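Local coordinates for putative exported protein (Bacteroides fragilis, PDB 4RAA) that is of unknown function but folds as a six-bladed beta-propeller and is probably exported from the cytoplasm, at residues 43-48 with 308-313; 188-193 with 257-262; 50-55 with 63-68; 27-32 with 354-359. All coordinates share one frame; numbering follows the deposited sequence.

Contact 1: residues 43-48 with 308-313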
loop_
_atom_site.group_PDB
_atom_site.type_symbol
_atom_site.label_atom_id
_atom_site.label_comp_id
_atom_site.label_asym_id
_atom_site.label_seq_id
_atom_site.Cartn_x
_atom_site.Cartn_y
_atom_site.Cartn_z
ATOM N N VAL A 43 9.520 23.364 -14.848
ATOM C CA VAL A 43 8.853 23.562 -13.539
ATOM C C VAL A 43 7.402 23.208 -13.835
ATOM O O VAL A 43 6.576 24.083 -14.121
ATOM C CB VAL A 43 9.036 24.978 -12.930
ATOM C CG1 VAL A 43 8.263 25.130 -11.619
ATOM C CG2 VAL A 43 10.511 25.251 -12.676
ATOM N N GLY A 44 7.127 21.901 -13.805
ATOM C CA GLY A 44 5.808 21.354 -14.115
ATOM C C GLY A 44 4.718 21.714 -13.130
ATOM O O GLY A 44 3.653 22.171 -13.539
ATOM N N LEU A 45 4.991 21.504 -11.840
ATOM C CA LEU A 45 4.028 21.744 -10.761
ATOM C C LEU A 45 4.738 22.361 -9.560
ATOM O O LEU A 45 5.896 22.035 -9.308
ATOM C CB LEU A 45 3.382 20.404 -10.387
ATOM C CG LEU A 45 2.389 20.261 -9.223
ATOM C CD1 LEU A 45 1.150 21.145 -9.372
ATOM C CD2 LEU A 45 1.981 18.796 -9.081
ATOM N N ILE A 46 4.044 23.235 -8.828
ATOM C CA ILE A 46 4.602 23.905 -7.644
ATOM C C ILE A 46 3.566 24.060 -6.515
ATOM O O ILE A 46 2.425 24.395 -6.784
ATOM C CB ILE A 46 5.251 25.257 -8.030
ATOM C CG1 ILE A 46 6.086 25.829 -6.876
ATOM C CG2 ILE A 46 4.215 26.273 -8.506
ATOM C CD1 ILE A 46 6.936 27.014 -7.283
ATOM N N ARG A 47 3.990 23.797 -5.270
ATOM C CA ARG A 47 3.151 23.880 -4.069
ATOM C C ARG A 47 3.932 24.463 -2.890
ATOM O O ARG A 47 5.121 24.187 -2.753
ATOM C CB ARG A 47 2.661 22.481 -3.646
ATOM C CG ARG A 47 1.816 21.708 -4.655
ATOM C CD ARG A 47 0.499 22.397 -4.965
ATOM N NE ARG A 47 -0.375 21.595 -5.833
ATOM C CZ ARG A 47 -1.433 22.047 -6.531
ATOM N NH1 ARG A 47 -1.776 23.346 -6.544
ATOM N NH2 ARG A 47 -2.154 21.186 -7.268
ATOM N N GLU A 48 3.250 25.249 -2.045
ATOM C CA GLU A 48 3.841 25.803 -0.817
ATOM C C GLU A 48 3.798 24.736 0.273
ATOM O O GLU A 48 2.901 23.903 0.282
ATOM C CB GLU A 48 3.064 27.020 -0.280
ATOM C CG GLU A 48 2.976 28.251 -1.174
ATOM C CD GLU A 48 2.395 29.466 -0.437
ATOM O OE1 GLU A 48 3.018 29.942 0.541
ATOM O OE2 GLU A 48 1.326 29.972 -0.843
ATOM N N PHE A 308 2.565 28.389 -18.131
ATOM C CA PHE A 308 2.328 28.670 -16.720
ATOM C C PHE A 308 2.432 27.349 -15.967
ATOM O O PHE A 308 1.824 26.352 -16.379
ATOM C CB PHE A 308 0.957 29.336 -16.478
ATOM C CG PHE A 308 1.010 30.834 -16.496
ATOM C CD1 PHE A 308 0.848 31.548 -17.682
ATOM C CD2 PHE A 308 1.257 31.541 -15.316
ATOM C CE1 PHE A 308 0.912 32.941 -17.690
ATOM C CE2 PHE A 308 1.318 32.929 -15.313
ATOM C CZ PHE A 308 1.151 33.632 -16.504
ATOM N N SER A 309 3.224 27.337 -14.888
ATOM C CA SER A 309 3.314 26.169 -14.009
ATOM C C SER A 309 1.981 26.026 -13.329
ATOM O O SER A 309 1.316 27.032 -13.037
ATOM C CB SER A 309 4.360 26.337 -12.905
ATOM O OG SER A 309 5.642 26.456 -13.449
ATOM N N ILE A 310 1.589 24.785 -13.077
ATOM C CA ILE A 310 0.358 24.530 -12.342
ATOM C C ILE A 310 0.718 24.801 -10.862
ATOM O O ILE A 310 1.858 24.584 -10.451
ATOM C CB ILE A 310 -0.249 23.154 -12.707
ATOM C CG1 ILE A 310 -0.618 23.170 -14.212
ATOM C CG2 ILE A 310 -1.487 22.876 -11.855
ATOM C CD1 ILE A 310 -0.782 21.825 -14.886
ATOM N N GLY A 311 -0.250 25.321 -10.105
ATOM C CA GLY A 311 -0.075 25.792 -8.715
ATOM C C GLY A 311 0.204 27.296 -8.604
ATOM O O GLY A 311 0.539 27.967 -9.589
ATOM N N SER A 312 0.056 27.813 -7.388
ATOM C CA SER A 312 0.307 29.218 -7.050
ATOM C C SER A 312 1.013 29.339 -5.690
ATOM O O SER A 312 1.106 28.359 -4.941
ATOM C CB SER A 312 -0.997 30.017 -7.082
ATOM O OG SER A 312 -2.025 29.368 -6.362
ATOM N N VAL A 313 1.528 30.536 -5.396
ATOM C CA VAL A 313 2.300 30.817 -4.167
ATOM C C VAL A 313 1.864 32.172 -3.599
ATOM O O VAL A 313 2.144 33.202 -4.215
ATOM C CB VAL A 313 3.825 30.846 -4.486
ATOM C CG1 VAL A 313 4.667 31.145 -3.242
ATOM C CG2 VAL A 313 4.275 29.538 -5.141
#
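The carbonyl oxygen of I310 is gripped by two consecutive residues of the facing segment. I46 N donates a hydrogen bond to I310 O at 3.0 Å, with an N-H...O angle of 145°, and L45 CA brings a CA-H...O contact to I310 O at 3.6 Å. The return bond, I310 N to G44 O, is weak at 3.4 Å. This makes a single bridge, L45 with I310, between segments running in nearly the same direction, 22° apart. Before the bridge, S309 OG donates to V43 O at 2.6 Å; a chi1 of -64° sets OG beside the backbone N of S309. Beyond it, G311 has no side chain, and its CA lies 3.5 Å from I46 O in a second CA-H...O contact. At the far end E48 CG packs against V313 CG1 at 3.9 Å, while the E48 carboxylate is satisfied elsewhere, OE2 by D314 N and OE1 by the ammonium of K68. L45 CD1 lies over one face of the R47 guanidinium, toward its rim, within the same segment. G44 and L45 both face L56, forming a classic beta bulge at the start of strand 45-49. That strand is the inner edge of the first blade, and 312-313 that of the last, which adjoins it near the propeller centre; V43, I46 and S309 also rest on strand 316-321, and L45 and R47 touch F92 of strand 85-94.

Contact 2: residues 188-193 with 257-262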
loop_
_atom_site.group_PDB
_atom_site.type_symbol
_atom_site.label_atom_id
_atom_site.label_comp_id
_atom_site.label_asym_id
_atom_site.label_seq_id
_atom_site.Cartn_x
_atom_site.Cartn_y
_atom_site.Cartn_z
HETATM N N MSE A 188 -5.551 18.540 -13.589
HETATM C CA MSE A 188 -6.888 19.168 -13.814
HETATM C C MSE A 188 -7.755 19.099 -12.571
HETATM O O MSE A 188 -8.990 19.023 -12.638
HETATM C CB MSE A 188 -7.539 18.612 -15.095
HETATM C CG MSE A 188 -8.260 17.249 -15.044
HETATM SE SE MSE A 188 -7.131 15.811 -14.329
HETATM C CE MSE A 188 -6.151 15.378 -15.974
ATOM N N ILE A 189 -7.086 19.153 -11.421
ATOM C CA ILE A 189 -7.703 19.136 -10.105
ATOM C C ILE A 189 -6.882 20.104 -9.256
ATOM O O ILE A 189 -5.634 20.059 -9.312
ATOM C CB ILE A 189 -7.630 17.749 -9.433
ATOM C CG1 ILE A 189 -7.977 16.619 -10.406
ATOM C CG2 ILE A 189 -8.570 17.696 -8.233
ATOM C CD1 ILE A 189 -7.894 15.243 -9.777
ATOM N N TYR A 190 -7.564 20.964 -8.491
ATOM C CA TYR A 190 -6.896 21.934 -7.606
ATOM C C TYR A 190 -7.736 22.325 -6.387
ATOM O O TYR A 190 -8.943 22.025 -6.311
ATOM C CB TYR A 190 -6.457 23.185 -8.393
ATOM C CG TYR A 190 -7.569 24.020 -9.003
ATOM C CD1 TYR A 190 -8.294 24.922 -8.219
ATOM C CD2 TYR A 190 -7.869 23.954 -10.380
ATOM C CE1 TYR A 190 -9.307 25.702 -8.755
ATOM C CE2 TYR A 190 -8.885 24.743 -10.932
ATOM C CZ TYR A 190 -9.598 25.619 -10.105
ATOM O OH TYR A 190 -10.604 26.419 -10.580
ATOM N N LYS A 191 -7.066 23.004 -5.449
ATOM C CA LYS A 191 -7.669 23.507 -4.222
ATOM C C LYS A 191 -7.726 25.041 -4.179
ATOM O O LYS A 191 -6.921 25.731 -4.826
ATOM C CB LYS A 191 -6.923 22.995 -2.975
ATOM C CG LYS A 191 -7.202 21.537 -2.608
ATOM C CD LYS A 191 -6.823 21.183 -1.163
ATOM C CE LYS A 191 -5.321 21.263 -0.902
ATOM N NZ LYS A 191 -4.977 20.851 0.486
ATOM N N VAL A 192 -8.735 25.539 -3.458
ATOM C CA VAL A 192 -8.932 26.959 -3.139
ATOM C C VAL A 192 -9.485 26.883 -1.719
ATOM O O VAL A 192 -10.675 26.575 -1.515
ATOM C CB VAL A 192 -9.898 27.694 -4.097
ATOM C CG1 VAL A 192 -10.129 29.133 -3.634
ATOM C CG2 VAL A 192 -9.359 27.670 -5.529
ATOM N N GLY A 193 -8.598 27.114 -0.749
ATOM C CA GLY A 193 -8.914 26.933 0.657
ATOM C C GLY A 193 -8.997 25.428 0.840
ATOM O O GLY A 193 -8.120 24.688 0.358
ATOM N N TYR A 257 -6.987 23.974 -22.833
ATOM C CA TYR A 257 -7.202 25.052 -21.851
ATOM C C TYR A 257 -6.874 24.582 -20.446
ATOM O O TYR A 257 -7.261 23.473 -20.088
ATOM C CB TYR A 257 -8.626 25.663 -21.909
ATOM C CG TYR A 257 -9.716 24.966 -21.105
ATOM C CD1 TYR A 257 -10.413 23.861 -21.620
ATOM C CD2 TYR A 257 -10.060 25.426 -19.817
ATOM C CE1 TYR A 257 -11.412 23.231 -20.869
ATOM C CE2 TYR A 257 -11.058 24.808 -19.064
ATOM C CZ TYR A 257 -11.732 23.716 -19.594
ATOM O OH TYR A 257 -12.706 23.123 -18.864
ATOM N N CYS A 258 -6.127 25.400 -19.691
ATOM C CA CYS A 258 -5.795 25.095 -18.292
ATOM C C CYS A 258 -6.294 26.251 -17.429
ATOM O O CYS A 258 -6.394 27.377 -17.898
ATOM C CB CYS A 258 -4.293 24.844 -18.104
ATOM S SG CYS A 258 -3.235 26.301 -18.081
ATOM N N VAL A 259 -6.628 25.957 -16.178
ATOM C CA VAL A 259 -7.137 26.961 -15.236
ATOM C C VAL A 259 -6.365 26.895 -13.917
ATOM O O VAL A 259 -6.091 25.795 -13.389
ATOM C CB VAL A 259 -8.648 26.770 -14.899
ATOM C CG1 VAL A 259 -9.143 27.873 -13.953
ATOM C CG2 VAL A 259 -9.506 26.733 -16.162
ATOM N N GLU A 260 -6.006 28.089 -13.441
ATOM C CA GLU A 260 -5.378 28.254 -12.128
ATOM C C GLU A 260 -6.202 29.315 -11.404
ATOM O O GLU A 260 -6.512 30.375 -11.949
ATOM C CB GLU A 260 -3.891 28.607 -12.206
ATOM C CG GLU A 260 -3.228 28.785 -10.833
ATOM C CD GLU A 260 -3.563 27.684 -9.817
ATOM O OE1 GLU A 260 -3.661 26.489 -10.194
ATOM O OE2 GLU A 260 -3.706 28.016 -8.618
ATOM N N GLU A 261 -6.597 28.999 -10.175
ATOM C CA GLU A 261 -7.443 29.890 -9.382
ATOM C C GLU A 261 -6.780 30.234 -8.046
ATOM O O GLU A 261 -6.038 29.420 -7.495
ATOM C CB GLU A 261 -8.814 29.222 -9.168
ATOM C CG GLU A 261 -9.924 30.203 -8.790
ATOM C CD GLU A 261 -11.300 29.574 -8.591
ATOM O OE1 GLU A 261 -11.593 28.459 -9.081
ATOM O OE2 GLU A 261 -12.131 30.231 -7.936
ATOM N N THR A 262 -7.013 31.464 -7.576
ATOM C CA THR A 262 -6.551 31.952 -6.260
ATOM C C THR A 262 -7.775 32.582 -5.573
ATOM O O THR A 262 -8.887 32.457 -6.087
ATOM C CB THR A 262 -5.382 32.973 -6.372
ATOM O OG1 THR A 262 -5.840 34.202 -6.942
ATOM C CG2 THR A 262 -4.231 32.417 -7.203
#
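Y190 and E261 form the tight part of this contact, locked by a hydrogen bond of 2.7 Å from Y190 OH to E261 OE1. The acceptor uses its anti lone pair, the one away from OE2, and OE1 lies in the plane of the ring at its edge. Side chains of the two residues cross at about a right angle, with ring and carboxylate planes 75° apart. E261 CB closes on Y190 CE1 at 3.6 Å, and E261 N stands over one face of the ring. Around this pair the packing is looser. V259 CG1 lies 4.0 Å from Y190 OH, and on the partly exposed side V192 CG2 meets E261 CB at 4.0 Å, while V192 CG1 comes no nearer than 4.3 Å to T262 O. The axes of strands 189-192 and 257-261 stay 7.9 Å apart at their closest, so side chains span the interval between two edge strands of different sheets. E261 is buried, and its other oxygen, OE2, is paired with K283 in a salt bridge and with H218 in a hydrogen bond. With the tyrosine hydroxyl on OE1 and a lysine on OE2, both carboxylate oxygens have partners, a setting consistent with a charge neutralised inside the propeller.

Contact 3: residues 50-55 with 63-68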
loop_
_atom_site.group_PDB
_atom_site.type_symbol
_atom_site.label_atom_id
_atom_site.label_comp_id
_atom_site.label_asym_id
_atom_site.label_seq_id
_atom_site.Cartn_x
_atom_site.Cartn_y
_atom_site.Cartn_z
ATOM N N ASN A 50 5.172 25.058 4.455
ATOM C CA ASN A 50 5.914 25.796 5.491
ATOM C C ASN A 50 6.495 27.016 4.731
ATOM O O ASN A 50 5.727 27.668 4.012
ATOM C CB ASN A 50 6.948 24.901 6.215
ATOM C CG ASN A 50 6.380 23.542 6.626
ATOM O OD1 ASN A 50 7.075 22.530 6.541
ATOM N ND2 ASN A 50 5.110 23.507 7.035
ATOM N N ASN A 51 7.792 27.322 4.844
ATOM C CA ASN A 51 8.409 28.393 4.038
ATOM C C ASN A 51 9.325 27.782 2.977
ATOM O O ASN A 51 10.498 28.167 2.831
ATOM C CB ASN A 51 9.101 29.460 4.921
ATOM C CG ASN A 51 8.132 30.520 5.440
ATOM O OD1 ASN A 51 6.913 30.326 5.455
ATOM N ND2 ASN A 51 8.679 31.658 5.858
ATOM N N CYS A 52 8.760 26.830 2.228
ATOM C CA CYS A 52 9.455 26.139 1.144
ATOM C C CYS A 52 8.553 25.978 -0.081
ATOM O O CYS A 52 7.323 26.067 0.010
ATOM C CB CYS A 52 9.974 24.765 1.599
ATOM S SG CYS A 52 11.250 24.809 2.877
ATOM N N LEU A 53 9.204 25.729 -1.216
ATOM C CA LEU A 53 8.569 25.535 -2.504
ATOM C C LEU A 53 8.841 24.117 -2.994
ATOM O O LEU A 53 9.992 23.778 -3.305
ATOM C CB LEU A 53 9.150 26.518 -3.527
ATOM C CG LEU A 53 9.082 28.008 -3.217
ATOM C CD1 LEU A 53 9.778 28.766 -4.339
ATOM C CD2 LEU A 53 7.646 28.489 -3.024
ATOM N N LEU A 54 7.797 23.288 -3.045
ATOM C CA LEU A 54 7.910 21.941 -3.613
ATOM C C LEU A 54 7.771 22.103 -5.128
ATOM O O LEU A 54 6.742 22.594 -5.584
ATOM C CB LEU A 54 6.847 20.984 -3.049
ATOM C CG LEU A 54 7.183 20.263 -1.737
ATOM C CD1 LEU A 54 7.728 21.190 -0.663
ATOM C CD2 LEU A 54 5.961 19.502 -1.236
ATOM N N ILE A 55 8.805 21.726 -5.887
ATOM C CA ILE A 55 8.826 21.838 -7.357
ATOM C C ILE A 55 9.051 20.469 -7.980
ATOM O O ILE A 55 10.003 19.784 -7.610
ATOM C CB ILE A 55 9.938 22.808 -7.839
ATOM C CG1 ILE A 55 9.580 24.245 -7.429
ATOM C CG2 ILE A 55 10.150 22.726 -9.362
ATOM C CD1 ILE A 55 10.653 25.280 -7.688
ATOM N N LEU A 63 11.714 15.448 -8.002
ATOM C CA LEU A 63 10.904 16.250 -7.084
ATOM C C LEU A 63 11.889 16.973 -6.180
ATOM O O LEU A 63 12.630 16.317 -5.455
ATOM C CB LEU A 63 9.957 15.353 -6.278
ATOM C CG LEU A 63 9.000 16.000 -5.275
ATOM C CD1 LEU A 63 8.092 17.006 -5.958
ATOM C CD2 LEU A 63 8.156 14.943 -4.568
ATOM N N TYR A 64 11.901 18.308 -6.231
ATOM C CA TYR A 64 12.824 19.139 -5.444
ATOM C C TYR A 64 12.154 20.009 -4.395
ATOM O O TYR A 64 10.959 20.306 -4.501
ATOM C CB TYR A 64 13.568 20.096 -6.360
ATOM C CG TYR A 64 14.479 19.455 -7.353
ATOM C CD1 TYR A 64 15.547 18.667 -6.933
ATOM C CD2 TYR A 64 14.348 19.715 -8.716
ATOM C CE1 TYR A 64 16.425 18.098 -7.851
ATOM C CE2 TYR A 64 15.233 19.166 -9.642
ATOM C CZ TYR A 64 16.261 18.356 -9.205
ATOM O OH TYR A 64 17.121 17.814 -10.124
ATOM N N VAL A 65 12.943 20.414 -3.392
ATOM C CA VAL A 65 12.507 21.364 -2.364
ATOM C C VAL A 65 13.450 22.563 -2.431
ATOM O O VAL A 65 14.674 22.419 -2.323
ATOM C CB VAL A 65 12.498 20.785 -0.939
ATOM C CG1 VAL A 65 11.972 21.818 0.060
ATOM C CG2 VAL A 65 11.632 19.529 -0.887
ATOM N N PHE A 66 12.854 23.728 -2.664
ATOM C CA PHE A 66 13.532 25.002 -2.671
ATOM C C PHE A 66 12.944 25.860 -1.554
ATOM O O PHE A 66 11.856 25.587 -1.033
ATOM C CB PHE A 66 13.368 25.704 -4.013
ATOM C CG PHE A 66 14.230 25.145 -5.101
ATOM C CD1 PHE A 66 13.814 24.048 -5.848
ATOM C CD2 PHE A 66 15.462 25.734 -5.402
ATOM C CE1 PHE A 66 14.607 23.545 -6.876
ATOM C CE2 PHE A 66 16.261 25.239 -6.433
ATOM C CZ PHE A 66 15.833 24.139 -7.169
ATOM N N ASN A 67 13.682 26.908 -1.222
ATOM C CA ASN A 67 13.342 27.858 -0.175
ATOM C C ASN A 67 12.634 29.065 -0.808
ATOM O O ASN A 67 12.745 29.279 -2.019
ATOM C CB ASN A 67 14.668 28.272 0.478
ATOM C CG ASN A 67 14.509 29.044 1.761
ATOM O OD1 ASN A 67 13.408 29.406 2.194
ATOM N ND2 ASN A 67 15.642 29.307 2.385
ATOM N N LYS A 68 11.920 29.848 0.013
ATOM C CA LYS A 68 11.266 31.111 -0.422
ATOM C C LYS A 68 12.259 32.027 -1.139
ATOM O O LYS A 68 11.918 32.650 -2.135
ATOM C CB LYS A 68 10.669 31.888 0.771
ATOM C CG LYS A 68 9.462 31.250 1.447
ATOM C CD LYS A 68 8.189 31.340 0.616
ATOM C CE LYS A 68 7.026 30.672 1.341
ATOM N NZ LYS A 68 5.722 30.799 0.633
#
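L53 pairs with F66 and I55 with Y64 through two double sets of backbone hydrogen bonds. L53 N to F66 O is 2.7 Å with an angle of 177° at the hydrogen, and F66 N returns to L53 O at 2.9 Å; the second pair closes with I55 N to Y64 O at 2.9 Å and Y64 N to I55 O at 2.8 Å. Between them L54 and V65 form a non-hydrogen-bonded pair, where L54 CA makes a CA-H...O contact to Y64 O. Apolar contacts follow on both faces. On the face of L53, I55, Y64 and F66, the I55 chain is extended (chi2 173°) and its CD1 touches F66 CD1 at 3.9 Å, the two side chains crossing obliquely. On the other face V65 fits between two partners, CG1 against C52 CB at 3.9 Å and CG2 against L54 CD1 at 4.2 Å. Polar groups gather at the open end of the hairpin. K68 lays CG 3.5 Å from N51 O, crossing the N51 side chain at about a right angle, and its NZ turns to E48. As modelled, N67 OD1 accepts a weak bond from K68 N. Farther along, Y64 OH reaches the carbonyl of L39. Antiparallel strands 52-57 and 62-67, 153° apart in direction and flanked by 45-49 and 72-79, are the central beta hairpin of a four-stranded propeller blade.

Contact 4: residues 27-32 with 354-359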
loop_
_atom_site.group_PDB
_atom_site.type_symbol
_atom_site.label_atom_id
_atom_site.label_comp_id
_atom_site.label_asym_id
_atom_site.label_seq_id
_atom_site.Cartn_x
_atom_site.Cartn_y
_atom_site.Cartn_z
ATOM N N LEU A 27 3.873 42.303 -10.370
ATOM C CA LEU A 27 4.922 41.325 -10.652
ATOM C C LEU A 27 5.922 41.169 -9.529
ATOM O O LEU A 27 6.052 42.015 -8.643
ATOM C CB LEU A 27 5.714 41.736 -11.917
ATOM C CG LEU A 27 5.158 41.379 -13.299
ATOM C CD1 LEU A 27 3.650 41.573 -13.418
ATOM C CD2 LEU A 27 5.904 42.173 -14.365
ATOM N N SER A 28 6.646 40.065 -9.620
ATOM C CA SER A 28 7.737 39.745 -8.724
ATOM C C SER A 28 8.557 38.655 -9.405
ATOM O O SER A 28 8.017 37.880 -10.201
ATOM C CB SER A 28 7.218 39.294 -7.363
ATOM O OG SER A 28 8.293 38.957 -6.512
ATOM N N PHE A 29 9.854 38.621 -9.114
ATOM C CA PHE A 29 10.770 37.640 -9.699
ATOM C C PHE A 29 11.611 36.951 -8.628
ATOM O O PHE A 29 11.908 37.539 -7.585
ATOM C CB PHE A 29 11.673 38.316 -10.721
ATOM C CG PHE A 29 10.935 38.871 -11.903
ATOM C CD1 PHE A 29 10.524 38.029 -12.937
ATOM C CD2 PHE A 29 10.657 40.236 -11.999
ATOM C CE1 PHE A 29 9.849 38.535 -14.042
ATOM C CE2 PHE A 29 9.985 40.752 -13.106
ATOM C CZ PHE A 29 9.579 39.901 -14.128
ATOM N N LEU A 30 11.973 35.700 -8.890
ATOM C CA LEU A 30 12.795 34.910 -7.979
ATOM C C LEU A 30 13.734 34.035 -8.785
ATOM O O LEU A 30 13.291 33.334 -9.698
ATOM C CB LEU A 30 11.920 34.015 -7.113
ATOM C CG LEU A 30 12.587 33.186 -6.010
ATOM C CD1 LEU A 30 13.341 34.074 -5.024
ATOM C CD2 LEU A 30 11.532 32.353 -5.296
ATOM N N LYS A 31 15.009 34.060 -8.412
ATOM C CA LYS A 31 16.041 33.277 -9.057
ATOM C C LYS A 31 16.229 31.956 -8.294
ATOM O O LYS A 31 16.469 31.970 -7.083
ATOM C CB LYS A 31 17.329 34.093 -9.042
ATOM C CG LYS A 31 18.406 33.510 -9.893
ATOM C CD LYS A 31 19.629 34.389 -9.986
ATOM C CE LYS A 31 20.773 33.578 -10.559
ATOM N NZ LYS A 31 20.430 32.876 -11.832
ATOM N N LEU A 32 16.085 30.826 -8.988
ATOM C CA LEU A 32 16.337 29.513 -8.383
ATOM C C LEU A 32 17.843 29.239 -8.393
ATOM O O LEU A 32 18.521 29.483 -9.397
ATOM C CB LEU A 32 15.616 28.395 -9.133
ATOM C CG LEU A 32 14.090 28.376 -9.042
ATOM C CD1 LEU A 32 13.516 27.373 -10.030
ATOM C CD2 LEU A 32 13.629 28.051 -7.633
ATOM N N ILE A 354 14.275 31.494 -14.044
ATOM C CA ILE A 354 13.888 32.615 -13.183
ATOM C C ILE A 354 12.357 32.555 -13.178
ATOM O O ILE A 354 11.727 32.661 -14.242
ATOM C CB ILE A 354 14.354 33.996 -13.708
ATOM C CG1 ILE A 354 15.891 34.050 -13.751
ATOM C CG2 ILE A 354 13.760 35.119 -12.838
ATOM C CD1 ILE A 354 16.478 35.333 -14.309
ATOM N N LEU A 355 11.769 32.388 -11.993
ATOM C CA LEU A 355 10.305 32.324 -11.861
ATOM C C LEU A 355 9.689 33.716 -11.862
ATOM O O LEU A 355 10.221 34.638 -11.248
ATOM C CB LEU A 355 9.875 31.607 -10.576
ATOM C CG LEU A 355 10.413 30.199 -10.356
ATOM C CD1 LEU A 355 9.827 29.634 -9.073
ATOM C CD2 LEU A 355 10.118 29.288 -11.544
ATOM N N LEU A 356 8.575 33.834 -12.578
ATOM C CA LEU A 356 7.748 35.025 -12.628
ATOM C C LEU A 356 6.568 34.740 -11.710
ATOM O O LEU A 356 5.837 33.770 -11.926
ATOM C CB LEU A 356 7.236 35.295 -14.051
ATOM C CG LEU A 356 6.050 36.252 -14.249
ATOM C CD1 LEU A 356 6.250 37.602 -13.574
ATOM C CD2 LEU A 356 5.780 36.431 -15.734
ATOM N N PHE A 357 6.413 35.575 -10.689
ATOM C CA PHE A 357 5.263 35.546 -9.795
ATOM C C PHE A 357 4.405 36.724 -10.240
ATOM O O PHE A 357 4.885 37.866 -10.226
ATOM C CB PHE A 357 5.689 35.671 -8.342
ATOM C CG PHE A 357 6.386 34.451 -7.823
ATOM C CD1 PHE A 357 7.753 34.290 -8.007
ATOM C CD2 PHE A 357 5.680 33.450 -7.157
ATOM C CE1 PHE A 357 8.404 33.156 -7.531
ATOM C CE2 PHE A 357 6.333 32.321 -6.677
ATOM C CZ PHE A 357 7.692 32.171 -6.866
ATOM N N VAL A 358 3.162 36.442 -10.650
ATOM C CA VAL A 358 2.227 37.460 -11.166
ATOM C C VAL A 358 0.789 37.218 -10.706
ATOM O O VAL A 358 0.352 36.078 -10.611
ATOM C CB VAL A 358 2.297 37.523 -12.722
ATOM C CG1 VAL A 358 1.974 36.178 -13.369
ATOM C CG2 VAL A 358 1.397 38.615 -13.287
ATOM N N ARG A 359 0.070 38.298 -10.417
ATOM C CA ARG A 359 -1.347 38.237 -10.014
ATOM C C ARG A 359 -2.032 39.575 -10.268
ATOM O O ARG A 359 -1.371 40.561 -10.592
ATOM C CB ARG A 359 -1.488 37.855 -8.534
ATOM C CG ARG A 359 -0.863 38.838 -7.552
ATOM C CD ARG A 359 -0.966 38.384 -6.100
ATOM N NE ARG A 359 -0.399 39.383 -5.183
ATOM C CZ ARG A 359 -0.372 39.301 -3.849
ATOM N NH1 ARG A 359 -0.880 38.245 -3.202
ATOM N NH2 ARG A 359 0.179 40.295 -3.145
#
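F357 meets S28 and L30 along the length of its side chain. Its CB lies 3.7 Å from S28 O and also approaches S28 CB. From there the ring meets L30 edge-on: CE1 is 3.6 Å from L30 CB, which lies near the ring plane, and CZ at the tip is 4.2 Å from L30 CD2. Backbone bonds fix this pairing. F357 N donates to S28 O at 2.9 Å, whereas the reverse bond from S28 N is weak and bent to 125°; L30 N to L355 O at 3.1 Å and L355 N to L30 O join the next hydrogen-bonded pair. On the other face, L27 and V358 lie side by side and point the same way, with L27 CD1 3.7 Å from V358 CG2. F29 and L356 repeat this relation, F29 CE1 touching L356 CD1 at 3.7 Å. An N-terminal strand, 25-31, is thus the outer strand of a blade otherwise made of C-terminal strands, the "Velcro" closure of beta-propellers. Helix 338-345 packs L340 and L343 on F29, and L340 and L344 on I354. Strand 354-360 is hydrogen-bonded along its other side to strand 316-321, whose side chains F357 and L355 also touch, while L30 and L32 reach L53 and I55 of strand 52-57 in the neighbouring blade.

Overall arrangement
From the N terminus, strand 25-31 is the first segment to take part, and its partner in contact 4 is the last strand, 354-360, so this contact encloses the other three. Within it, contact 1 closes the loop from 43-48 to 308-313, joining the inner edges of the first and last blades. Contacts 3 and 2 are nested inside contact 1 in series: a local hairpin, then a bridge between later blades; none cross. Contact 1 is the hub, touching all the others: S312 OG probably hydrogen-bonds E260 OE2 of contact 2, R47 O probably accepts from L54 N of contact 3, and V313 packs on F357 of contact 4. Contacts 2 and 3, with centres about 19 Å apart, do not touch.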